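Local coordinates for protein putative adhesin (Bacteroides fragilis NCTC 9343, PDB 3PET) that is of unproven function but is probably a lipoprotein adhesin, built as a right-handed beta-helix, at residues 18-23 with 86-91; 32-37 with 101-106; 107-112 with 125-130. One frame throughout, in Å; residues are numbered along the deposited sequence. Where two conformers were deposited one is given.

All three contacts lie in the right-handed beta-helix of the head GIN domain family. Their centres are about 12 Å apart for contacts 1 and 2 and for contacts 2 and 3, and about 14 Å for contacts 1 and 3. The segments of contacts 1 and 2 alternate along the chain, and contact 3 follows both. Strand 31-36 pairs with strand 82-87 and with strand 101-103, which in turn pairs with strand 122-128. Side chains tie the contacts together: Tyr-34 OH bonds Ser-87 OG, Gln-36 OE1 takes Thr-108 N, and Thr-109 OG1 bonds Leu-90 O. Contacts 1 and 2 thus join segments more than 60 residues apart, contact 3 segments 13 apart.

Contact 1 of 3, residues 18-23 with 86-91; sequences VKEFNK and TSPTLN
Glu-20 and Pro-88 reach toward each other tip to tip where a loop of the right-handed beta-helix passes the end of strand 82-87. The carboxylate oxygen Glu-20 OE2 lies 3.4 Å from Pro-88 CD and nearly as near its CG. A water lies within bonding distance of this oxygen, Phe-21 O and Thr-89 OG1, and links the two segments.

Phe-21 turns the other way, into the interior. Its ring takes Ser-87 CB in an off-centre CH-pi contact, with the carbon 4.3 Å from the centroid and 29° off the ring normal. The side chains of Val-60 and Leu-65 also touch Phe-21. Ser-87 OG bonds Thr-89 O within its own segment and Tyr-34 OH on the next strand.

Asn-22 and Asn-91 cross obliquely, their amide planes 89° apart. Asn-22 CG sits between its backbone N and carbonyl carbon (chi1 64°). Its amide end comes close to the other, with Asn-22 ND2 2.9 Å from Asn-91 OD1. Lys-23 NZ bonds Asn-22 OD1, while Asn-91 ND2 bonds Asn-111 O. Leu-90 CD1 packs 3.5 Å from Asn-22 O. That carbonyl oxygen is also gripped by Asn-91 N, which approaches it in the carbonyl plane at 2.7 Å in a nearly straight bond.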
ATOM      1  N   VAL A  18     -17.651  -2.785  28.796  1.00 29.97           N
ATOM      2  CA  VAL A  18     -17.165  -1.432  28.537  1.00 27.12           C
ATOM      3  C   VAL A  18     -18.330  -0.430  28.550  1.00 29.99           C
ATOM      4  O   VAL A  18     -19.485  -0.806  28.331  1.00 29.70           O
ATOM      5  CB  VAL A  18     -16.398  -1.396  27.182  1.00 28.35           C
ATOM      6  CG1 VAL A  18     -15.131  -2.232  27.249  1.00 27.26           C
ATOM      7  CG2 VAL A  18     -17.270  -1.859  26.014  1.00 28.20           C
ATOM      8  N   LYS A  19     -18.005   0.846  28.778  1.00 25.91           N
ATOM      9  CA  LYS A  19     -18.936   1.967  28.691  1.00 26.24           C
ATOM     10  C   LYS A  19     -19.357   2.124  27.229  1.00 29.00           C
ATOM     11  O   LYS A  19     -18.621   1.676  26.344  1.00 27.27           O
ATOM     12  CB  LYS A  19     -18.253   3.265  29.165  1.00 29.40           C
ATOM     13  CG  LYS A  19     -18.157   3.430  30.666  1.00 51.00           C
ATOM     14  CD  LYS A  19     -17.893   4.892  30.991  1.00 65.35           C
ATOM     15  CE  LYS A  19     -17.295   5.087  32.351  1.00 86.36           C
ATOM     16  NZ  LYS A  19     -16.658   6.420  32.451  1.00100.06           N
ATOM     17  N   GLU A  20     -20.490   2.786  26.961  1.00 26.61           N
ATOM     18  CA  GLU A  20     -20.904   2.965  25.571  1.00 25.10           C
ATOM     19  C   GLU A  20     -19.922   3.901  24.832  1.00 27.38           C
ATOM     20  O   GLU A  20     -19.366   4.830  25.415  1.00 27.36           O
ATOM     21  CB  GLU A  20     -22.347   3.452  25.460  1.00 26.42           C
ATOM     22  CG  GLU A  20     -22.834   3.460  24.011  1.00 28.66           C
ATOM     23  CD  GLU A  20     -24.293   3.809  23.806  1.00 35.07           C
ATOM     24  OE1 GLU A  20     -25.069   3.719  24.780  1.00 22.92           O
ATOM     25  OE2 GLU A  20     -24.666   4.146  22.661  1.00 31.51           O
ATOM     26  N   PHE A  21     -19.673   3.581  23.563  1.00 22.63           N
ATOM     27  CA  PHE A  21     -18.779   4.298  22.661  1.00 20.43           C
ATOM     28  C   PHE A  21     -19.443   4.375  21.295  1.00 23.18           C
ATOM     29  O   PHE A  21     -20.328   3.556  20.998  1.00 22.03           O
ATOM     30  CB  PHE A  21     -17.400   3.569  22.570  1.00 20.48           C
ATOM     31  CG  PHE A  21     -17.513   2.124  22.141  1.00 19.93           C
ATOM     32  CD1 PHE A  21     -17.618   1.788  20.795  1.00 20.74           C
ATOM     33  CD2 PHE A  21     -17.608   1.105  23.088  1.00 21.01           C
ATOM     34  CE1 PHE A  21     -17.801   0.458  20.405  1.00 21.65           C
ATOM     35  CE2 PHE A  21     -17.788  -0.223  22.693  1.00 22.47           C
ATOM     36  CZ  PHE A  21     -17.884  -0.535  21.360  1.00 19.99           C
ATOM     37  N   ASN A  22     -18.990   5.307  20.455  1.00 19.94           N
ATOM     38  CA  ASN A  22     -19.485   5.425  19.078  1.00 20.39           C
ATOM     39  C   ASN A  22     -18.294   5.477  18.105  1.00 24.06           C
ATOM     40  O   ASN A  22     -18.469   5.745  16.916  1.00 23.89           O
ATOM     41  CB  ASN A  22     -20.416   6.640  18.916  1.00 17.98           C
ATOM     42  CG  ASN A  22     -19.774   7.988  19.127  1.00 37.06           C
ATOM     43  OD1 ASN A  22     -18.666   8.136  19.659  1.00 29.99           O
ATOM     44  ND2 ASN A  22     -20.465   9.017  18.739  1.00 37.25           N
ATOM     45  N   LYS A  23     -17.082   5.212  18.624  1.00 19.50           N
ATOM     46  CA  LYS A  23     -15.848   5.200  17.845  1.00 17.77           C
ATOM     47  C   LYS A  23     -14.954   4.068  18.305  1.00 20.81           C
ATOM     48  O   LYS A  23     -14.956   3.710  19.482  1.00 18.91           O
ATOM     49  CB  LYS A  23     -15.082   6.542  17.933  1.00 19.21           C
ATOM     50  CG  LYS A  23     -15.790   7.731  17.291  1.00 27.95           C
ATOM     51  CD  LYS A  23     -15.003   9.042  17.442  1.00 37.82           C
ATOM     52  CE  LYS A  23     -14.998   9.721  18.829  1.00 44.79           C
ATOM     53  NZ  LYS A  23     -16.340  10.245  19.260  1.00 42.55           N
ATOM     54  N   THR A  86     -19.806  -4.633  19.615  1.00 19.88           N
ATOM     55  CA  THR A  86     -21.175  -4.217  19.357  1.00 19.79           C
ATOM     56  C   THR A  86     -21.494  -2.987  20.178  1.00 21.95           C
ATOM     57  O   THR A  86     -21.083  -2.863  21.332  1.00 19.96           O
ATOM     58  CB  THR A  86     -22.243  -5.345  19.495  1.00 29.57           C
ATOM     59  OG1 THR A  86     -23.530  -4.801  19.161  1.00 36.34           O
ATOM     60  CG2 THR A  86     -22.292  -5.976  20.843  1.00 24.18           C
ATOM     61  N   SER A  87     -22.230  -2.068  19.546  1.00 18.42           N
ATOM     62  CA  SER A  87     -22.698  -0.836  20.162  1.00 18.02           C
ATOM     63  C   SER A  87     -23.964  -0.347  19.432  1.00 22.49           C
ATOM     64  O   SER A  87     -24.160  -0.725  18.277  1.00 23.04           O
ATOM     65  CB  SER A  87     -21.602   0.229  20.136  1.00 19.37           C
ATOM     66  OG  SER A  87     -21.379   0.689  18.810  1.00 24.15           O
ATOM     67  N   PRO A  88     -24.820   0.499  20.059  1.00 20.22           N
ATOM     68  CA  PRO A  88     -26.012   1.000  19.346  1.00 20.41           C
ATOM     69  C   PRO A  88     -25.668   1.918  18.153  1.00 23.46           C
ATOM     70  O   PRO A  88     -26.426   1.957  17.181  1.00 22.96           O
ATOM     71  CB  PRO A  88     -26.765   1.771  20.438  1.00 22.83           C
ATOM     72  CG  PRO A  88     -26.298   1.141  21.733  1.00 27.03           C
ATOM     73  CD  PRO A  88     -24.822   0.965  21.461  1.00 21.83           C
ATOM     74  N   THR A  89     -24.549   2.680  18.235  1.00 19.08           N
ATOM     75  CA  THR A  89     -24.155   3.607  17.184  1.00 19.22           C
ATOM     76  C   THR A  89     -22.669   3.504  16.861  1.00 22.17           C
ATOM     77  O   THR A  89     -21.879   3.113  17.723  1.00 21.91           O
ATOM     78  CB  THR A  89     -24.498   5.086  17.549  1.00 24.55           C
ATOM     79  OG1 THR A  89     -23.677   5.521  18.634  1.00 27.48           O
ATOM     80  CG2 THR A  89     -25.988   5.326  17.830  1.00 20.43           C
ATOM     81  N   LEU A  90     -22.287   3.908  15.630  1.00 17.38           N
ATOM     82  CA  LEU A  90     -20.892   3.967  15.215  1.00 16.77           C
ATOM     83  C   LEU A  90     -20.689   5.100  14.221  1.00 21.94           C
ATOM     84  O   LEU A  90     -21.364   5.140  13.184  1.00 20.69           O
ATOM     85  CB  LEU A  90     -20.388   2.638  14.627  1.00 16.66           C
ATOM     86  CG  LEU A  90     -18.855   2.533  14.468  1.00 19.88           C
ATOM     87  CD1 LEU A  90     -18.158   2.406  15.828  1.00 20.17           C
ATOM     88  CD2 LEU A  90     -18.491   1.376  13.581  1.00 22.08           C
ATOM     89  N   ASN A  91     -19.745   6.017  14.546  1.00 18.67           N
ATOM     90  CA  ASN A  91     -19.396   7.174  13.719  1.00 19.07           C
ATOM     91  C   ASN A  91     -17.958   7.139  13.212  1.00 21.16           C
ATOM     92  O   ASN A  91     -17.615   7.916  12.332  1.00 18.84           O
ATOM     93  CB  ASN A  91     -19.608   8.471  14.512  1.00 21.95           C
ATOM     94  CG  ASN A  91     -21.061   8.704  14.819  1.00 36.41           C
ATOM     95  OD1 ASN A  91     -21.445   8.739  15.972  1.00 26.67           O
ATOM     96  ND2 ASN A  91     -21.908   8.787  13.795  1.00 29.42           N
TER
HETATM   97  O   HOH W   1     -23.168   3.860  20.603  1.00 18.76           O

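Contact 2 of 3, residues 32-37 with 101-106; sequences IYYTQS and VHIENG
His-102 and Tyr-33 lie side by side on neighbouring strands and point the same way. The path of His-102 starts at CB, which sits 3.7 Å from Tyr-33 CD2. Its CG is anti to the carbonyl carbon (chi1 -61°), and Tyr-33 has nearly the same first torsion. His-102 CG then lies 3.6 Å from Tyr-33 CE2. The ring carbon His-102 CD2 comes closer to that atom, at 3.4 Å. Further out, His-102 NE2 is 3.9 Å from Tyr-33 OH. The two ring planes are only 4° from parallel, and their centroids are 4.6 Å apart. The rings are slid, with Tyr-33 CE2 over one face of the imidazole toward its rim. Ile-32 O lies at the imidazole edge, in its plane. Glu-104 OE2 lies at the edge of the Tyr-33 ring, near its plane.

The pair belongs to the parallel strand stacking of a right-handed beta-helix, in which equivalent side chains of neighbouring coils line up. Strands 32-36 and 101-103 run 24° from parallel. His-102 N bonds Ile-32 O at 2.8 Å, and Tyr-34 N bonds His-102 O at 2.8 Å. Ile-32 and Val-101 share the opposite, buried face, where both touch Phe-95.

Tyr-34 and Ile-103 form a second side-by-side pair, with Tyr-34 CD2 4.0 Å from Ile-103 CG1. Beyond Ile-103 the two backbones part, and waters fill in for direct bonds. Two of them donate to Tyr-34 O, one accepting from Glu-104 N, the other from Asn-105 N. Another accepts from Gln-36 N and donates to Gly-106 O.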
ATOM      1  N   ILE A  32     -11.548  -8.062  13.256  1.00 16.43           N
ATOM      2  CA  ILE A  32     -12.592  -7.380  14.025  1.00 16.26           C
ATOM      3  C   ILE A  32     -13.930  -7.493  13.318  1.00 20.11           C
ATOM      4  O   ILE A  32     -14.016  -7.220  12.114  1.00 18.53           O
ATOM      5  CB  ILE A  32     -12.221  -5.900  14.286  1.00 18.49           C
ATOM      6  CG1 ILE A  32     -10.929  -5.808  15.143  1.00 17.72           C
ATOM      7  CG2 ILE A  32     -13.415  -5.124  14.912  1.00 17.42           C
ATOM      8  CD1 ILE A  32     -10.288  -4.409  15.210  1.00 23.32           C
ATOM      9  N   TYR A  33     -14.982  -7.837  14.086  1.00 15.58           N
ATOM     10  CA  TYR A  33     -16.339  -7.946  13.563  1.00 15.35           C
ATOM     11  C   TYR A  33     -17.216  -7.009  14.369  1.00 19.31           C
ATOM     12  O   TYR A  33     -17.429  -7.231  15.563  1.00 18.69           O
ATOM     13  CB  TYR A  33     -16.849  -9.414  13.623  1.00 17.40           C
ATOM     14  CG  TYR A  33     -16.076 -10.351  12.717  1.00 18.69           C
ATOM     15  CD1 TYR A  33     -14.888 -10.948  13.143  1.00 20.22           C
ATOM     16  CD2 TYR A  33     -16.484 -10.576  11.405  1.00 18.78           C
ATOM     17  CE1 TYR A  33     -14.150 -11.781  12.294  1.00 18.92           C
ATOM     18  CE2 TYR A  33     -15.770 -11.428  10.560  1.00 19.36           C
ATOM     19  CZ  TYR A  33     -14.597 -12.013  11.001  1.00 25.25           C
ATOM     20  OH  TYR A  33     -13.915 -12.843  10.147  1.00 25.88           O
ATOM     21  N   TYR A  34     -17.694  -5.942  13.733  1.00 15.87           N
ATOM     22  CA  TYR A  34     -18.573  -4.993  14.398  1.00 15.60           C
ATOM     23  C   TYR A  34     -20.037  -5.291  14.022  1.00 21.22           C
ATOM     24  O   TYR A  34     -20.347  -5.556  12.858  1.00 21.31           O
ATOM     25  CB  TYR A  34     -18.198  -3.526  14.077  1.00 16.38           C
ATOM     26  CG  TYR A  34     -19.212  -2.541  14.620  1.00 17.83           C
ATOM     27  CD1 TYR A  34     -19.167  -2.122  15.953  1.00 18.44           C
ATOM     28  CD2 TYR A  34     -20.275  -2.096  13.830  1.00 18.93           C
ATOM     29  CE1 TYR A  34     -20.140  -1.272  16.480  1.00 15.75           C
ATOM     30  CE2 TYR A  34     -21.260  -1.254  14.352  1.00 19.67           C
ATOM     31  CZ  TYR A  34     -21.189  -0.850  15.678  1.00 21.62           C
ATOM     32  OH  TYR A  34     -22.170  -0.041  16.193  1.00 17.01           O
ATOM     33  N   THR A  35     -20.915  -5.230  15.019  1.00 18.01           N
ATOM     34  CA  THR A  35     -22.355  -5.383  14.880  1.00 19.94           C
ATOM     35  C   THR A  35     -23.029  -4.167  15.509  1.00 23.18           C
ATOM     36  O   THR A  35     -22.692  -3.789  16.631  1.00 21.58           O
ATOM     37  CB  THR A  35     -22.856  -6.693  15.548  1.00 28.37           C
ATOM     38  OG1 THR A  35     -22.178  -7.809  14.969  1.00 28.63           O
ATOM     39  CG2 THR A  35     -24.398  -6.883  15.397  1.00 25.33           C
ATOM     40  N   GLN A  36     -23.986  -3.561  14.795  1.00 19.28           N
ATOM     41  CA  GLN A  36     -24.771  -2.485  15.374  1.00 18.63           C
ATOM     42  C   GLN A  36     -25.876  -3.161  16.184  1.00 20.68           C
ATOM     43  O   GLN A  36     -26.669  -3.907  15.610  1.00 21.65           O
ATOM     44  CB  GLN A  36     -25.313  -1.550  14.294  1.00 20.25           C
ATOM     45  CG  GLN A  36     -26.221  -0.449  14.864  1.00 22.51           C
ATOM     46  CD  GLN A  36     -26.628   0.554  13.822  1.00 31.10           C
ATOM     47  OE1 GLN A  36     -26.898   0.212  12.666  1.00 26.04           O
ATOM     48  NE2 GLN A  36     -26.731   1.811  14.234  1.00 15.68           N
ATOM     49  N   SER A  37     -25.901  -2.938  17.506  1.00 15.58           N
ATOM     50  CA  SER A  37     -26.908  -3.583  18.364  0.50 15.98           C
ATOM     51  C   SER A  37     -28.301  -3.035  18.087  1.00 21.70           C
ATOM     52  O   SER A  37     -28.460  -1.872  17.691  1.00 22.70           O
ATOM     53  CB  SER A  37     -26.572  -3.450  19.846  0.50 17.28           C
ATOM     54  OG  SER A  37     -26.603  -2.107  20.294  0.50 24.25           O
ATOM     55  N   VAL A 101     -11.285  -5.652   9.091  1.00 15.24           N
ATOM     56  CA  VAL A 101     -12.368  -5.007   9.852  1.00 15.09           C
ATOM     57  C   VAL A 101     -13.663  -5.270   9.089  1.00 20.42           C
ATOM     58  O   VAL A 101     -13.764  -4.925   7.903  1.00 18.33           O
ATOM     59  CB  VAL A 101     -12.136  -3.489  10.144  1.00 17.96           C
ATOM     60  CG1 VAL A 101     -13.273  -2.906  10.990  1.00 17.60           C
ATOM     61  CG2 VAL A 101     -10.786  -3.256  10.843  1.00 17.39           C
ATOM     62  N   HIS A 102     -14.657  -5.878   9.767  1.00 16.54           N
ATOM     63  CA  HIS A 102     -15.929  -6.202   9.125  1.00 16.35           C
ATOM     64  C   HIS A 102     -17.103  -5.563   9.816  1.00 20.38           C
ATOM     65  O   HIS A 102     -17.122  -5.446  11.045  1.00 19.06           O
ATOM     66  CB  HIS A 102     -16.187  -7.729   9.126  1.00 17.52           C
ATOM     67  CG  HIS A 102     -15.184  -8.565   8.394  1.00 20.87           C
ATOM     68  ND1 HIS A 102     -15.417  -9.002   7.098  1.00 22.62           N
ATOM     69  CD2 HIS A 102     -14.008  -9.081   8.825  1.00 22.10           C
ATOM     70  CE1 HIS A 102     -14.350  -9.714   6.764  1.00 22.20           C
ATOM     71  NE2 HIS A 102     -13.489  -9.811   7.781  1.00 22.32           N
ATOM     72  N   ILE A 103     -18.112  -5.196   9.006  1.00 17.01           N
ATOM     73  CA  ILE A 103     -19.477  -4.797   9.378  1.00 16.07           C
ATOM     74  C   ILE A 103     -20.315  -5.640   8.425  1.00 21.75           C
ATOM     75  O   ILE A 103     -20.622  -5.207   7.306  1.00 21.31           O
ATOM     76  CB  ILE A 103     -19.793  -3.279   9.332  1.00 18.40           C
ATOM     77  CG1 ILE A 103     -18.770  -2.423  10.138  1.00 17.36           C
ATOM     78  CG2 ILE A 103     -21.260  -3.044   9.777  1.00 17.00           C
ATOM     79  CD1 ILE A 103     -19.103  -0.813  10.221  1.00 22.91           C
ATOM     80  N   GLU A 104     -20.529  -6.903   8.793  1.00 18.62           N
ATOM     81  CA  GLU A 104     -21.200  -7.851   7.900  1.00 20.24           C
ATOM     82  C   GLU A 104     -22.695  -7.608   7.734  1.00 25.50           C
ATOM     83  O   GLU A 104     -23.230  -7.905   6.672  1.00 27.14           O
ATOM     84  CB  GLU A 104     -21.025  -9.295   8.406  1.00 21.87           C
ATOM     85  CG  GLU A 104     -19.593  -9.781   8.530  1.00 29.56           C
ATOM     86  CD  GLU A 104     -19.460 -11.247   8.908  1.00 44.90           C
ATOM     87  OE1 GLU A 104     -19.990 -11.656   9.968  1.00 31.61           O
ATOM     88  OE2 GLU A 104     -18.789 -11.984   8.152  1.00 40.39           O
ATOM     89  N   ASN A 105     -23.378  -7.157   8.790  1.00 20.74           N
ATOM     90  CA  ASN A 105     -24.826  -7.080   8.760  1.00 20.45           C
ATOM     91  C   ASN A 105     -25.410  -5.676   8.906  1.00 23.41           C
ATOM     92  O   ASN A 105     -26.533  -5.531   9.356  1.00 22.94           O
ATOM     93  CB  ASN A 105     -25.399  -8.030   9.827  1.00 20.89           C
ATOM     94  CG  ASN A 105     -25.115  -9.461   9.458  1.00 38.12           C
ATOM     95  OD1 ASN A 105     -25.550  -9.957   8.409  1.00 32.07           O
ATOM     96  ND2 ASN A 105     -24.300 -10.116  10.255  1.00 30.17           N
ATOM     97  N   GLY A 106     -24.707  -4.668   8.440  1.00 19.81           N
ATOM     98  CA  GLY A 106     -25.279  -3.330   8.420  1.00 19.33           C
ATOM     99  C   GLY A 106     -24.905  -2.337   9.487  1.00 22.71           C
ATOM    100  O   GLY A 106     -24.531  -2.689  10.607  1.00 23.42           O
TER
HETATM  101  O   HOH W   2     -19.426  -7.663  11.421  1.00 19.99           O
HETATM  102  O   HOH W   3     -22.615  -6.498  11.596  1.00 21.05           O
HETATM  103  O   HOH W   4     -22.861  -9.092  12.470  1.00 28.17           O
HETATM  104  O   HOH W   5     -24.602  -4.716  12.239  1.00 20.22           O

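Contact 3 of 3, residues 107-112 with 125-130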
ATOM      1  N   LEU A 107     -25.015  -1.070   9.108  1.00 18.77           N
ATOM      2  CA  LEU A 107     -24.801   0.076   9.973  1.00 19.27           C
ATOM      3  C   LEU A 107     -25.618   1.237   9.455  1.00 24.47           C
ATOM      4  O   LEU A 107     -25.491   1.601   8.286  1.00 23.60           O
ATOM      5  CB  LEU A 107     -23.311   0.469  10.106  1.00 18.35           C
ATOM      6  CG  LEU A 107     -23.019   1.793  10.875  1.00 22.38           C
ATOM      7  CD1 LEU A 107     -23.435   1.704  12.368  1.00 21.71           C
ATOM      8  CD2 LEU A 107     -21.551   2.195  10.736  1.00 22.47           C
ATOM      9  N   THR A 108     -26.464   1.803  10.328  1.00 21.12           N
ATOM     10  CA  THR A 108     -27.240   3.013  10.043  1.00 22.00           C
ATOM     11  C   THR A 108     -26.671   4.098  10.943  1.00 25.16           C
ATOM     12  O   THR A 108     -26.693   3.970  12.170  1.00 23.13           O
ATOM     13  CB  THR A 108     -28.749   2.801  10.232  1.00 25.16           C
ATOM     14  OG1 THR A 108     -29.167   1.741   9.381  1.00 28.16           O
ATOM     15  CG2 THR A 108     -29.549   4.058   9.930  1.00 19.85           C
ATOM     16  N   THR A 109     -26.125   5.143  10.333  1.00 21.31           N
ATOM     17  CA  THR A 109     -25.492   6.233  11.074  1.00 20.68           C
ATOM     18  C   THR A 109     -25.658   7.536  10.299  1.00 26.62           C
ATOM     19  O   THR A 109     -26.011   7.501   9.126  1.00 26.62           O
ATOM     20  CB  THR A 109     -23.985   5.882  11.306  1.00 23.76           C
ATOM     21  OG1 THR A 109     -23.410   6.825  12.217  1.00 23.55           O
ATOM     22  CG2 THR A 109     -23.150   5.819   9.994  1.00 19.15           C
ATOM     23  N   ASP A 110     -25.388   8.675  10.929  1.00 24.75           N
ATOM     24  CA  ASP A 110     -25.428   9.943  10.217  1.00 25.87           C
ATOM     25  C   ASP A 110     -24.093  10.122   9.460  1.00 30.13           C
ATOM     26  O   ASP A 110     -24.089  10.201   8.237  1.00 30.26           O
ATOM     27  CB  ASP A 110     -25.721  11.130  11.164  1.00 29.06           C
ATOM     28  CG  ASP A 110     -25.093  11.057  12.561  1.00 48.14           C
ATOM     29  OD1 ASP A 110     -24.035  10.383  12.714  1.00 48.54           O
ATOM     30  OD2 ASP A 110     -25.653  11.678  13.499  1.00 56.85           O
ATOM     31  N   ASN A 111     -22.966  10.137  10.186  1.00 26.86           N
ATOM     32  CA  ASN A 111     -21.622  10.315   9.617  1.00 25.45           C
ATOM     33  C   ASN A 111     -20.745   9.161   9.988  1.00 28.37           C
ATOM     34  O   ASN A 111     -20.714   8.770  11.150  1.00 27.58           O
ATOM     35  CB  ASN A 111     -20.965  11.610  10.127  1.00 23.82           C
ATOM     36  CG  ASN A 111     -21.854  12.827  10.031  1.00 50.49           C
ATOM     37  OD1 ASN A 111     -22.244  13.260   8.948  1.00 38.65           O
ATOM     38  ND2 ASN A 111     -22.250  13.365  11.174  1.00 44.28           N
ATOM     39  N   LEU A 112     -20.017   8.619   9.014  1.00 23.23           N
ATOM     40  CA  LEU A 112     -19.073   7.553   9.275  1.00 20.77           C
ATOM     41  C   LEU A 112     -17.713   7.979   8.770  1.00 24.28           C
ATOM     42  O   LEU A 112     -17.580   8.374   7.611  1.00 23.30           O
ATOM     43  CB  LEU A 112     -19.515   6.219   8.649  1.00 19.21           C
ATOM     44  CG  LEU A 112     -18.569   5.020   8.869  1.00 21.32           C
ATOM     45  CD1 LEU A 112     -18.441   4.639  10.384  1.00 21.16           C
ATOM     46  CD2 LEU A 112     -19.001   3.830   8.041  1.00 19.42           C
ATOM     47  N   GLN A 125     -20.815  -3.768   4.817  1.00 21.66           N
ATOM     48  CA  GLN A 125     -22.001  -4.198   4.082  0.50 21.34           C
ATOM     49  C   GLN A 125     -23.251  -3.564   4.667  1.00 24.68           C
ATOM     50  O   GLN A 125     -23.326  -3.392   5.889  1.00 21.94           O
ATOM     51  CB  GLN A 125     -22.109  -5.734   4.137  0.50 22.94           C
ATOM     52  CG  GLN A 125     -20.857  -6.451   3.612  0.50 32.35           C
ATOM     53  CD  GLN A 125     -20.899  -7.951   3.785  0.50 37.21           C
ATOM     54  OE1 GLN A 125     -20.073  -8.551   4.495  0.50 19.70           O
ATOM     55  NE2 GLN A 125     -21.826  -8.601   3.094  0.50 29.24           N
ATOM     56  N   SER A 126     -24.235  -3.227   3.791  1.00 22.06           N
ATOM     57  CA  SER A 126     -25.528  -2.638   4.157  1.00 22.37           C
ATOM     58  C   SER A 126     -25.342  -1.361   4.984  1.00 25.77           C
ATOM     59  O   SER A 126     -25.931  -1.209   6.065  1.00 25.56           O
ATOM     60  CB  SER A 126     -26.405  -3.643   4.910  1.00 24.02           C
ATOM     61  OG  SER A 126     -26.465  -4.882   4.228  1.00 35.26           O
ATOM     62  N   LEU A 127     -24.521  -0.451   4.466  1.00 19.21           N
ATOM     63  CA  LEU A 127     -24.305   0.834   5.116  1.00 18.29           C
ATOM     64  C   LEU A 127     -25.406   1.822   4.696  1.00 23.41           C
ATOM     65  O   LEU A 127     -25.696   1.943   3.510  1.00 24.26           O
ATOM     66  CB  LEU A 127     -22.903   1.378   4.739  1.00 17.05           C
ATOM     67  CG  LEU A 127     -22.542   2.797   5.235  1.00 20.42           C
ATOM     68  CD1 LEU A 127     -22.496   2.888   6.775  1.00 18.27           C
ATOM     69  CD2 LEU A 127     -21.256   3.287   4.579  1.00 21.36           C
ATOM     70  N   THR A 128     -25.999   2.540   5.655  1.00 19.25           N
ATOM     71  CA  THR A 128     -26.953   3.613   5.368  1.00 20.27           C
ATOM     72  C   THR A 128     -26.421   4.825   6.117  1.00 26.06           C
ATOM     73  O   THR A 128     -26.386   4.800   7.342  1.00 24.98           O
ATOM     74  CB  THR A 128     -28.411   3.259   5.752  1.00 21.84           C
ATOM     75  OG1 THR A 128     -28.791   2.015   5.165  1.00 21.73           O
ATOM     76  CG2 THR A 128     -29.393   4.341   5.350  1.00 19.54           C
ATOM     77  N   CYS A 129     -25.947   5.856   5.404  1.00 22.53           N
ATOM     78  CA  CYS A 129     -25.410   7.023   6.097  1.00 22.47           C
ATOM     79  C   CYS A 129     -25.711   8.292   5.328  1.00 26.18           C
ATOM     80  O   CYS A 129     -26.143   8.221   4.178  1.00 24.40           O
ATOM     81  CB  CYS A 129     -23.905   6.860   6.333  1.00 22.58           C
ATOM     82  SG  CYS A 129     -22.896   6.935   4.820  1.00 26.23           S
ATOM     83  N   GLN A 130     -25.449   9.461   5.956  1.00 22.69           N
ATOM     84  CA  GLN A 130     -25.597  10.744   5.283  1.00 22.10           C
ATOM     85  C   GLN A 130     -24.263  11.097   4.676  1.00 25.30           C
ATOM     86  O   GLN A 130     -24.178  11.322   3.476  1.00 24.51           O
ATOM     87  CB  GLN A 130     -26.103  11.840   6.244  1.00 23.56           C
ATOM     88  CG  GLN A 130     -27.477  11.538   6.877  1.00 36.37           C
ATOM     89  CD  GLN A 130     -28.543  11.156   5.870  1.00 55.20           C
ATOM     90  OE1 GLN A 130     -28.869  11.925   4.959  1.00 49.72           O
ATOM     91  NE2 GLN A 130     -29.084   9.940   5.990  1.00 47.08           N
TER
HETATM   92  O   HOH W   6     -28.227   0.084   6.813  1.00 19.23           O
HETATM   93  O   HOH W   7     -29.074   7.976   7.885  1.00 51.72           O
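Leu-107 N sits above the plane of the Ser-126 carbonyl, 41° out of it, and bonds the oxygen at 3.2 Å. Gln-130 N approaches Asp-110 O much nearer its carbonyl plane, at 2.8 Å. Within segment 107-112, Asn-111 N meets Asp-110 OD1 on its anti side, 19° out of the carboxylate plane.

Between these ends the backbones form a short parallel ladder. Thr-128 N bonds Leu-107 O at 2.8 Å, and Thr-109 N bonds Thr-128 O at 3.0 Å. Thr-109 O also receives a close CA-H contact from Cys-129, with CA 3.1 Å away.

The ladder joins neighbouring coils of the right-handed beta-helix. The chain turns a corner at Ser-126. Thr-108 and Thr-128 lie side by side on the exposed face. A water bonds both OG1 atoms and donates to Ser-126 O.

Leucines fill the opposite, buried face. Leu-107 and Leu-127 lie side by side, pointing the same way, with CG anti to the backbone N in both (chi1 175° in Leu-127). Leu-107 CD2 is 4.1 Å from Leu-127 CD1. Leu-127 CD1 also packs 3.8 Å from Leu-112 CD2, while Leu-107 touches Leu-90 of the preceding coil.

Thr-109 turns its methyl CG2 to within 3.9 Å of Cys-129 CB. Its hydroxyl OG1 bonds Leu-90 O instead.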